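Local coordinates for endoglucanase (Ganoderma lucidum, PDB 5D8Z), which probably hydrolyses internal beta-1,4-glucosidic bonds in cellulose and related glucans, as a family 5 endoglucanase, at residues G134-N137 / Q138-A141; V220-P223 / D224-T228; Y237-S240 / D241-T245; V293-Q296 / N297-D301. One frame throughout, in Å; residues are numbered along the deposited sequence.

Interaction 1 of 4, residues G134-N137 / Q138-A141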
loop_
_atom_site.group_PDB
_atom_site.type_symbol
_atom_site.label_atom_id
_atom_site.label_comp_id
_atom_site.label_asym_id
_atom_site.label_seq_id
_atom_site.Cartn_x
_atom_site.Cartn_y
_atom_site.Cartn_z
ATOM N N GLY A 134 -1.714 -22.630 -0.849
ATOM C CA GLY A 134 -1.870 -22.030 -2.169
ATOM C C GLY A 134 -0.613 -22.194 -3.000
ATOM O O GLY A 134 0.037 -23.220 -2.935
ATOM N N PRO A 135 -0.264 -21.167 -3.785
ATOM C CA PRO A 135 1.011 -21.119 -4.481
ATOM C C PRO A 135 2.198 -21.176 -3.543
ATOM O O PRO A 135 2.119 -20.730 -2.416
ATOM C CB PRO A 135 0.992 -19.768 -5.178
ATOM C CG PRO A 135 -0.435 -19.372 -5.237
ATOM C CD PRO A 135 -1.072 -19.967 -4.031
ATOM N N THR A 136 3.303 -21.701 -4.033
ATOM C CA THR A 136 4.461 -21.891 -3.205
ATOM C C THR A 136 5.221 -20.611 -3.156
ATOM O O THR A 136 5.044 -19.714 -3.985
ATOM C CB THR A 136 5.400 -22.974 -3.752
ATOM O OG1 THR A 136 5.909 -22.568 -5.011
ATOM C CG2 THR A 136 4.663 -24.272 -3.959
ATOM N N ASN A 137 6.099 -20.553 -2.168
ATOM C CA ASN A 137 6.978 -19.431 -2.009
ATOM C C ASN A 137 7.730 -19.143 -3.293
ATOM O O ASN A 137 8.023 -17.978 -3.565
ATOM C CB ASN A 137 7.939 -19.673 -0.846
ATOM C CG ASN A 137 7.242 -19.654 0.509
ATOM O OD1 ASN A 137 7.871 -19.927 1.533
ATOM N ND2 ASN A 137 5.948 -19.334 0.532
ATOM N N GLN A 138 8.021 -20.180 -4.081
ATOM C CA GLN A 138 8.704 -20.010 -5.374
ATOM C C GLN A 138 7.835 -19.407 -6.470
ATOM O O GLN A 138 8.284 -18.514 -7.179
ATOM C CB GLN A 138 9.251 -21.340 -5.909
ATOM C CG GLN A 138 10.507 -21.810 -5.210
ATOM C CD GLN A 138 10.197 -22.454 -3.873
ATOM O OE1 GLN A 138 9.363 -23.362 -3.775
ATOM N NE2 GLN A 138 10.845 -21.975 -2.843
ATOM N N ASP A 139 6.628 -19.949 -6.644
ATOM C CA ASP A 139 5.632 -19.366 -7.545
ATOM C C ASP A 139 5.609 -17.837 -7.245
ATOM O O ASP A 139 5.734 -17.002 -8.119
ATOM C CB ASP A 139 4.218 -20.021 -7.339
ATOM C CG ASP A 139 4.140 -21.546 -7.741
ATOM O OD1 ASP A 139 4.815 -21.980 -8.698
ATOM O OD2 ASP A 139 3.372 -22.320 -7.111
ATOM N N PHE A 140 5.526 -17.497 -5.975
ATOM C CA PHE A 140 5.419 -16.112 -5.553
ATOM C C PHE A 140 6.694 -15.284 -5.805
ATOM O O PHE A 140 6.650 -14.137 -6.255
ATOM C CB PHE A 140 5.101 -16.123 -4.068
ATOM C CG PHE A 140 4.887 -14.778 -3.471
ATOM C CD1 PHE A 140 4.068 -13.844 -4.090
ATOM C CD2 PHE A 140 5.422 -14.480 -2.246
ATOM C CE1 PHE A 140 3.822 -12.616 -3.507
ATOM C CE2 PHE A 140 5.198 -13.255 -1.662
ATOM C CZ PHE A 140 4.398 -12.315 -2.293
ATOM N N ALA A 141 7.824 -15.887 -5.471
ATOM C CA ALA A 141 9.127 -15.268 -5.596
ATOM C C ALA A 141 9.394 -14.915 -7.042
ATOM O O ALA A 141 9.837 -13.822 -7.366
ATOM C CB ALA A 141 10.163 -16.235 -5.094
#

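Interaction 2 of 4, residues V220-P223 / D224-T228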
loop_
_atom_site.group_PDB
_atom_site.type_symbol
_atom_site.label_atom_id
_atom_site.label_comp_id
_atom_site.label_asym_id
_atom_site.label_seq_id
_atom_site.Cartn_x
_atom_site.Cartn_y
_atom_site.Cartn_z
ATOM N N VAL A 220 13.555 -11.171 8.814
ATOM C CA VAL A 220 13.695 -11.086 7.365
ATOM C C VAL A 220 14.855 -10.171 7.009
ATOM O O VAL A 220 14.902 -9.042 7.452
ATOM C CB VAL A 220 12.391 -10.528 6.749
ATOM C CG1 VAL A 220 12.583 -10.033 5.322
ATOM C CG2 VAL A 220 11.317 -11.576 6.815
ATOM N N THR A 221 15.755 -10.613 6.161
ATOM C CA THR A 221 16.919 -9.813 5.896
ATOM C C THR A 221 17.240 -9.871 4.422
ATOM O O THR A 221 16.784 -10.789 3.728
ATOM C CB THR A 221 18.160 -10.293 6.747
ATOM O OG1 THR A 221 18.995 -11.165 5.982
ATOM C CG2 THR A 221 17.751 -11.030 8.031
ATOM N N ASN A 222 18.033 -8.888 3.971
ATOM C CA ASN A 222 18.533 -8.813 2.594
ATOM C C ASN A 222 19.523 -9.943 2.468
ATOM O O ASN A 222 19.874 -10.551 3.486
ATOM C CB ASN A 222 19.276 -7.483 2.349
ATOM C CG ASN A 222 18.401 -6.246 2.530
ATOM O OD1 ASN A 222 18.639 -5.422 3.415
ATOM N ND2 ASN A 222 17.412 -6.098 1.678
ATOM N N PRO A 223 20.031 -10.204 1.250
ATOM C CA PRO A 223 21.044 -11.260 1.091
ATOM C C PRO A 223 22.304 -11.067 1.966
ATOM O O PRO A 223 22.785 -12.029 2.565
ATOM C CB PRO A 223 21.406 -11.202 -0.404
ATOM C CG PRO A 223 20.270 -10.499 -1.051
ATOM C CD PRO A 223 19.773 -9.517 -0.019
ATOM N N ASP A 224 22.818 -9.843 2.066
ATOM C CA ASP A 224 24.033 -9.605 2.853
ATOM C C ASP A 224 23.848 -9.670 4.380
ATOM O O ASP A 224 24.813 -9.461 5.097
ATOM C CB ASP A 224 24.675 -8.257 2.470
ATOM C CG ASP A 224 23.838 -7.047 2.907
ATOM O OD1 ASP A 224 22.951 -7.209 3.799
ATOM O OD2 ASP A 224 24.075 -5.944 2.338
ATOM N N GLY A 225 22.640 -9.931 4.885
ATOM C CA GLY A 225 22.412 -9.998 6.354
ATOM C C GLY A 225 21.844 -8.742 7.048
ATOM O O GLY A 225 21.463 -8.788 8.212
ATOM N N SER A 226 21.757 -7.631 6.324
ATOM C CA SER A 226 21.160 -6.396 6.824
ATOM C C SER A 226 19.599 -6.336 6.751
ATOM O O SER A 226 18.967 -7.076 6.004
ATOM C CB SER A 226 21.747 -5.246 6.010
ATOM O OG SER A 226 21.735 -5.615 4.640
ATOM N N VAL A 227 19.018 -5.429 7.546
ATOM C CA VAL A 227 17.630 -5.003 7.408
ATOM C C VAL A 227 17.485 -3.634 6.717
ATOM O O VAL A 227 16.390 -3.120 6.583
ATOM C CB VAL A 227 16.908 -4.923 8.753
ATOM C CG1 VAL A 227 16.740 -6.307 9.347
ATOM C CG2 VAL A 227 17.644 -4.007 9.708
ATOM N N THR A 228 18.578 -3.049 6.262
ATOM C CA THR A 228 18.497 -1.783 5.572
ATOM C C THR A 228 17.348 -1.795 4.576
ATOM O O THR A 228 17.228 -2.704 3.745
ATOM C CB THR A 228 19.799 -1.501 4.823
ATOM O OG1 THR A 228 20.842 -1.428 5.789
ATOM C CG2 THR A 228 19.717 -0.194 4.013
#

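Interaction 3 of 4, residues Y237-S240 / D241-T245. With BGC (beta-D-glucopyranose), chain C; BGC (beta-D-glucopyranose), chain B.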
loop_
_atom_site.group_PDB
_atom_site.type_symbol
_atom_site.label_atom_id
_atom_site.label_comp_id
_atom_site.label_asym_id
_atom_site.label_seq_id
_atom_site.Cartn_x
_atom_site.Cartn_y
_atom_site.Cartn_z
ATOM N N TYR A 237 -7.553 2.125 10.146
ATOM C CA TYR A 237 -8.709 2.948 9.808
ATOM C C TYR A 237 -9.274 3.502 11.094
ATOM O O TYR A 237 -8.881 3.058 12.155
ATOM C CB TYR A 237 -9.723 2.100 9.056
ATOM C CG TYR A 237 -9.250 1.815 7.655
ATOM C CD1 TYR A 237 -9.419 2.758 6.649
ATOM C CD2 TYR A 237 -8.603 0.634 7.335
ATOM C CE1 TYR A 237 -9.013 2.513 5.361
ATOM C CE2 TYR A 237 -8.171 0.397 6.047
ATOM C CZ TYR A 237 -8.381 1.340 5.071
ATOM O OH TYR A 237 -7.953 1.128 3.791
ATOM N N LEU A 238 -10.192 4.460 11.008
ATOM C CA LEU A 238 -10.615 5.203 12.186
ATOM C C LEU A 238 -12.020 4.860 12.681
ATOM O O LEU A 238 -12.578 5.572 13.519
ATOM C CB LEU A 238 -10.481 6.707 11.912
ATOM C CG LEU A 238 -9.024 7.224 11.977
ATOM C CD1 LEU A 238 -8.260 6.887 10.706
ATOM C CD2 LEU A 238 -8.909 8.720 12.234
ATOM N N ASP A 239 -12.589 3.761 12.193
ATOM C CA ASP A 239 -13.963 3.402 12.551
ATOM C C ASP A 239 -13.933 2.310 13.593
ATOM O O ASP A 239 -12.878 1.723 13.821
ATOM C CB ASP A 239 -14.794 3.002 11.330
ATOM C CG ASP A 239 -14.115 1.971 10.454
ATOM O OD1 ASP A 239 -12.872 1.988 10.344
ATOM O OD2 ASP A 239 -14.836 1.159 9.834
ATOM N N SER A 240 -15.073 2.059 14.241
ATOM C CA SER A 240 -15.098 1.197 15.433
ATOM C C SER A 240 -14.475 -0.169 15.177
ATOM O O SER A 240 -13.688 -0.665 16.006
ATOM C CB SER A 240 -16.521 1.042 15.982
ATOM O OG SER A 240 -17.477 0.925 14.939
ATOM N N ASP A 241 -14.779 -0.743 14.008
ATOM C CA ASP A 241 -14.381 -2.130 13.684
ATOM C C ASP A 241 -13.128 -2.276 12.796
ATOM O O ASP A 241 -12.899 -3.345 12.229
ATOM C CB ASP A 241 -15.572 -2.872 13.055
ATOM C CG ASP A 241 -15.907 -2.378 11.662
ATOM O OD1 ASP A 241 -15.651 -1.186 11.378
ATOM O OD2 ASP A 241 -16.431 -3.182 10.856
ATOM N N ASN A 242 -12.316 -1.221 12.727
ATOM C CA ASN A 242 -11.159 -1.094 11.804
ATOM C C ASN A 242 -11.402 -1.462 10.316
ATOM O O ASN A 242 -10.456 -1.762 9.595
ATOM C CB ASN A 242 -9.930 -1.850 12.334
ATOM C CG ASN A 242 -8.608 -1.333 11.732
ATOM O OD1 ASN A 242 -8.416 -0.122 11.546
ATOM N ND2 ASN A 242 -7.686 -2.247 11.434
ATOM N N SER A 243 -12.647 -1.409 9.846
ATOM C CA SER A 243 -12.955 -1.892 8.499
ATOM C C SER A 243 -12.663 -0.836 7.431
ATOM O O SER A 243 -12.249 -1.170 6.334
ATOM C CB SER A 243 -14.417 -2.364 8.420
ATOM O OG SER A 243 -15.337 -1.303 8.676
ATOM N N GLY A 244 -12.847 0.434 7.765
ATOM C CA GLY A 244 -12.911 1.483 6.770
ATOM C C GLY A 244 -14.110 1.300 5.862
ATOM O O GLY A 244 -14.003 1.408 4.645
ATOM N N THR A 245 -15.254 0.980 6.451
ATOM C CA THR A 245 -16.512 0.948 5.708
ATOM C C THR A 245 -17.489 1.979 6.234
ATOM O O THR A 245 -18.486 2.234 5.598
ATOM C CB THR A 245 -17.165 -0.444 5.768
ATOM O OG1 THR A 245 -17.448 -0.798 7.134
ATOM C CG2 THR A 245 -16.241 -1.480 5.152
HETATM C C2 BGC C . -12.258 -4.972 4.986
HETATM C C3 BGC C . -11.345 -4.277 3.952
HETATM C C4 BGC C . -10.309 -3.370 4.591
HETATM C C5 BGC C . -9.600 -4.088 5.758
HETATM C C6 BGC C . -8.751 -3.117 6.574
HETATM C C1 BGC C . -11.537 -5.548 6.233
HETATM O O2 BGC C . -12.949 -6.030 4.313
HETATM O O3 BGC C . -12.076 -3.428 3.042
HETATM O O4 BGC C . -9.457 -2.896 3.520
HETATM O O5 BGC C . -10.507 -4.672 6.709
HETATM O O6 BGC C . -9.226 -2.990 7.919
HETATM C C2 BGC B . -11.525 -6.447 10.904
HETATM C C3 BGC B . -11.422 -5.778 9.518
HETATM C C4 BGC B . -12.150 -6.592 8.425
HETATM C C5 BGC B . -13.461 -7.271 8.926
HETATM C C6 BGC B . -13.842 -8.484 8.081
HETATM C C1 BGC B . -12.985 -6.772 11.230
HETATM O O1 BGC B . -13.119 -7.290 12.560
HETATM O O2 BGC B . -10.965 -5.598 11.912
HETATM O O3 BGC B . -10.033 -5.571 9.167
HETATM O O4 BGC B . -12.482 -5.735 7.308
HETATM O O5 BGC B . -13.451 -7.740 10.287
HETATM O O6 BGC B . -14.868 -9.198 8.777
#

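Interaction 4 of 4, residues V293-Q296 / N297-D301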
loop_
_atom_site.group_PDB
_atom_site.type_symbol
_atom_site.label_atom_id
_atom_site.label_comp_id
_atom_site.label_asym_id
_atom_site.label_seq_id
_atom_site.Cartn_x
_atom_site.Cartn_y
_atom_site.Cartn_z
ATOM N N VAL A 293 -2.423 12.220 12.367
ATOM C CA VAL A 293 -1.377 12.682 11.455
ATOM C C VAL A 293 -0.376 13.555 12.194
ATOM O O VAL A 293 0.831 13.519 11.896
ATOM C CB VAL A 293 -1.976 13.472 10.276
ATOM C CG1 VAL A 293 -0.888 14.099 9.412
ATOM C CG2 VAL A 293 -2.861 12.557 9.426
ATOM N N ALA A 294 -0.880 14.342 13.153
ATOM C CA ALA A 294 -0.017 15.150 14.019
ATOM C C ALA A 294 0.931 14.241 14.810
ATOM O O ALA A 294 2.157 14.444 14.810
ATOM C CB ALA A 294 -0.865 16.000 14.948
ATOM N N TYR A 295 0.359 13.225 15.453
ATOM C CA TYR A 295 1.146 12.168 16.135
ATOM C C TYR A 295 2.157 11.468 15.225
ATOM O O TYR A 295 3.328 11.319 15.574
ATOM C CB TYR A 295 0.243 11.104 16.747
ATOM C CG TYR A 295 1.023 10.144 17.612
ATOM C CD1 TYR A 295 1.159 10.357 18.995
ATOM C CD2 TYR A 295 1.635 9.018 17.062
ATOM C CE1 TYR A 295 1.885 9.486 19.785
ATOM C CE2 TYR A 295 2.369 8.148 17.846
ATOM C CZ TYR A 295 2.498 8.388 19.207
ATOM O OH TYR A 295 3.223 7.508 19.975
ATOM N N GLN A 296 1.705 11.017 14.065
ATOM C CA GLN A 296 2.618 10.385 13.134
ATOM C C GLN A 296 3.794 11.255 12.770
ATOM O O GLN A 296 4.892 10.752 12.728
ATOM C CB GLN A 296 1.900 9.935 11.879
ATOM C CG GLN A 296 1.111 8.671 12.118
ATOM C CD GLN A 296 0.408 8.207 10.875
ATOM O OE1 GLN A 296 0.112 8.998 9.978
ATOM N NE2 GLN A 296 0.125 6.914 10.814
ATOM N N ASN A 297 3.591 12.552 12.540
ATOM C CA ASN A 297 4.728 13.470 12.244
ATOM C C ASN A 297 5.651 13.621 13.422
ATOM O O ASN A 297 6.863 13.663 13.260
ATOM C CB ASN A 297 4.260 14.862 11.840
ATOM C CG ASN A 297 3.946 14.967 10.365
ATOM O OD1 ASN A 297 4.840 15.099 9.517
ATOM N ND2 ASN A 297 2.665 14.926 10.046
ATOM N N ALA A 298 5.069 13.728 14.614
ATOM C CA ALA A 298 5.860 13.790 15.837
ATOM C C ALA A 298 6.813 12.591 15.954
ATOM O O ALA A 298 7.920 12.734 16.454
ATOM C CB ALA A 298 4.946 13.849 17.053
ATOM N N ASN A 299 6.386 11.416 15.478
ATOM C CA ASN A 299 7.233 10.232 15.500
ATOM C C ASN A 299 7.851 9.872 14.187
ATOM O O ASN A 299 8.020 8.705 13.888
ATOM C CB ASN A 299 6.444 9.053 16.016
ATOM C CG ASN A 299 6.067 9.220 17.465
ATOM O OD1 ASN A 299 6.662 8.575 18.343
ATOM N ND2 ASN A 299 5.102 10.113 17.734
ATOM N N SER A 300 8.242 10.885 13.427
ATOM C CA SER A 300 8.914 10.690 12.139
ATOM C C SER A 300 10.175 9.801 12.166
ATOM O O SER A 300 10.597 9.348 11.136
ATOM C CB SER A 300 9.253 12.058 11.514
ATOM O OG SER A 300 10.316 12.734 12.179
ATOM N N ASP A 301 10.807 9.593 13.312
ATOM C CA ASP A 301 11.938 8.651 13.388
ATOM C C ASP A 301 11.507 7.179 13.114
ATOM O O ASP A 301 12.173 6.466 12.389
ATOM C CB ASP A 301 12.723 8.806 14.718
ATOM C CG ASP A 301 11.895 8.460 15.966
ATOM O OD1 ASP A 301 10.670 8.749 15.972
ATOM O OD2 ASP A 301 12.465 7.898 16.944
#

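Interaction 1 of 4, residues G134-N137 / Q138-A141
A capping box made by Thr-136 and Asp-139 starts helix 137-149, each side chain accepting from the backbone of the other residue. Thr-136 sits at the N-cap. Its OG1 lies between its own N and carbonyl carbon (chi1 64°), which turns the oxygen in under the first turn, where Asp-139 N donates to Thr-136 OG1 at 3.2 Å in an almost straight bond. Gln-138 N also points at this oxygen, but only weakly. In return, Thr-136 N gives its hydrogen to Asp-139 OD2 at 3.1 Å; the donor meets the anti side of the carboxylate, well out of its plane. The negative group thus sits at the positive end of the helix dipole, which would probably favour its ionised form. This helix packs outside the beta/alpha barrel, in the connection from strand 114-119 to strand 157-160, and its regular bonding sets in at once: Phe-140 N reaches Thr-136 O at 3.0 Å, nearly along the C=O axis, and Ala-141 N reaches Asn-137 O at 2.8 Å. Pro-135 lays its CB against Asp-139 CB, 3.9 Å away, beside the box. The Phe-140 ring leads inward, its CG anti to the backbone N (chi1 -177°), and meets Trp-144 edge-to-face while also touching Val-161, Met-162 and Ala-181. Asn-137 turns to helix 171-187, where its ND2 makes a weak hydrogen bond with Ser-177 OG.

Interaction 2 of 4, residues V220-P223 / D224-T228
The carbonyl plane of Asn-222 is approached in two ways: Gly-225 N stands above one face, 57° out of the plane, while Thr-221 OG1 comes in only 16° from the plane. The first bond, Gly-225 N to Asn-222 O at 3.2 Å, closes a type I beta turn from Asn-222 to Gly-225. This turn lies in the loop from helix 213-218 to strand 230-235, where the chain doubles back before the sixth barrel strand. Thr-221 OG1 donates to Asn-222 O at 2.7 Å, so two donors grip this one oxygen. The same hydroxyl also lies against Gly-225 CA, at 3.6 Å, and Thr-221 CB touches the Ser-226 carbonyl oxygen. Replacing Thr-221 with an alanine would probably leave the Asn-222 carbonyl held mainly by the turn bond and open a small gap beside Gly-225. Gly-225 has backbone angles that would press a CB against the preceding carbonyl oxygen. Asp-224 appears to form an Asx turn with Ser-226 N, although the position of its OD1 is doubtful. Outside the loop, Thr-221 O accepts from Gln-179 NE2, and Val-220 and Pro-223 lie on helix 171-187, the latter against Arg-186. Val-227 CG1 packs near Val-220 O at 3.8 Å. Flanking the turn, Asn-222 N donates to Ser-226 O at 2.9 Å, almost in line with the C=O bond.

Interaction 3 of 4, residues Y237-S240 / D241-T245
Tyr-237 and Asn-242 meet across the loop that follows the sixth strand of the TIM barrel, part of the glycan pocket. Among the backbone bonds, Asn-242 N donates to Asp-239 O at 3.2 Å and closes a type I beta turn. Among side-chain acceptors, Asn-242 OD1 takes the hydrogen of Tyr-237 N at 2.8 Å; its CG, anti to the backbone N (chi1 -158°), swings the amide back across the loop. The Asp-239 carboxylate gathers the backbone of residues 243-245: Gly-244 N meets the syn side of Asp-239 OD1 at 3.0 Å, and Thr-245 N bonds weakly to OD2. The Asp-241 carboxylate stands nearly perpendicular to it, with Ser-243 OG close to both, while His-246 ND1 also bonds Asp-239 OD2 and may help offset the paired charges. An alanine in place of Asp-239 would probably leave Gly-244 N and His-246 ND1 without their acceptor and free that part of the loop to shift. By packing, the Tyr-237 ring takes Gly-244 CA against CD1 at 3.7 Å; a CB there would collide with the ring. Tyr-237 OH bonds Glu-276 OE1. Toward the sugars, Tyr-237 CE2 touches C6 of the chain C glucose at 3.6 Å, and O2 of the chain B glucose donates to Asp-241 O at 3.0 Å.

Interaction 4 of 4, residues V293-Q296 / N297-D301
Tyr-295 and Asn-299 meet at the C-terminal end of helix 283-298, the helix of a beta-alpha-beta unit that leads from strand 272-277 to strand 303-312 in the barrel; Asn-299 is the first residue to leave helical angles. Of the Asn-299 amide, ND2 alone stands over one face of the Tyr-295 ring, 3.3 Å above its plane, displaced toward the rim and nearest CE2, while the rest runs out past the ring edge at 20° to the ring plane. Tyr-295 CG is anti to the backbone N (chi1 -172°), which lays the ring alongside the helix end where ND2 can reach over it. The same ND2 donates to Tyr-295 O at 3.0 Å with the oxygen lying in its amide plane, and Asn-299 N reaches Tyr-295 O at 3.1 Å. One carbonyl near the helix end therefore carries two donors from one residue.

Two residues earlier the pattern recurs on Val-293 O. Asn-297 N and Asn-297 ND2 approach it from opposite faces of the carbonyl plane, each at 3.0 Å, and ND2 also brushes Val-293 CG1. Between these pairs runs the ordinary helical bond from Ala-298 N to Ala-294 O.

Farther out, Arg-266 NH2 holds Asn-299 OD1, so the amide is gripped at both ends, and forms a salt bridge with Asp-301 OD1. Helix 254-267 backs the Tyr-295 ring with Ile-254, Trp-258 and Ala-259, and Phe-303 touches the ring from strand 303-312. Gln-296 faces the barrel, its side chain resting on Trp-258 and Tyr-306. Past the helix, Ser-300 N donates to Asn-297 O at 3.1 Å.

How the interactions relate
The four contacts follow one another along a single barrel chain, and none touches another. Interaction 3 is the one at the glycan, supplying four of the seven pocket residues; Glu-164, Trp-202 and Glu-276 complete the pocket. Interaction 4 comes nearest to interaction 3, about 7 Å between nearest atoms and 21 Å between centres, yet its Gln-296 side chain is about 14 Å from a bound glucose. Interactions 1 and 2 both lean on helix 171-187, about 10 Å apart at their nearest atoms. Interactions 1 and 4, with centres 36 Å apart, lie on opposite sides of the chain's centre, one starting a barrel helix and the other ending one.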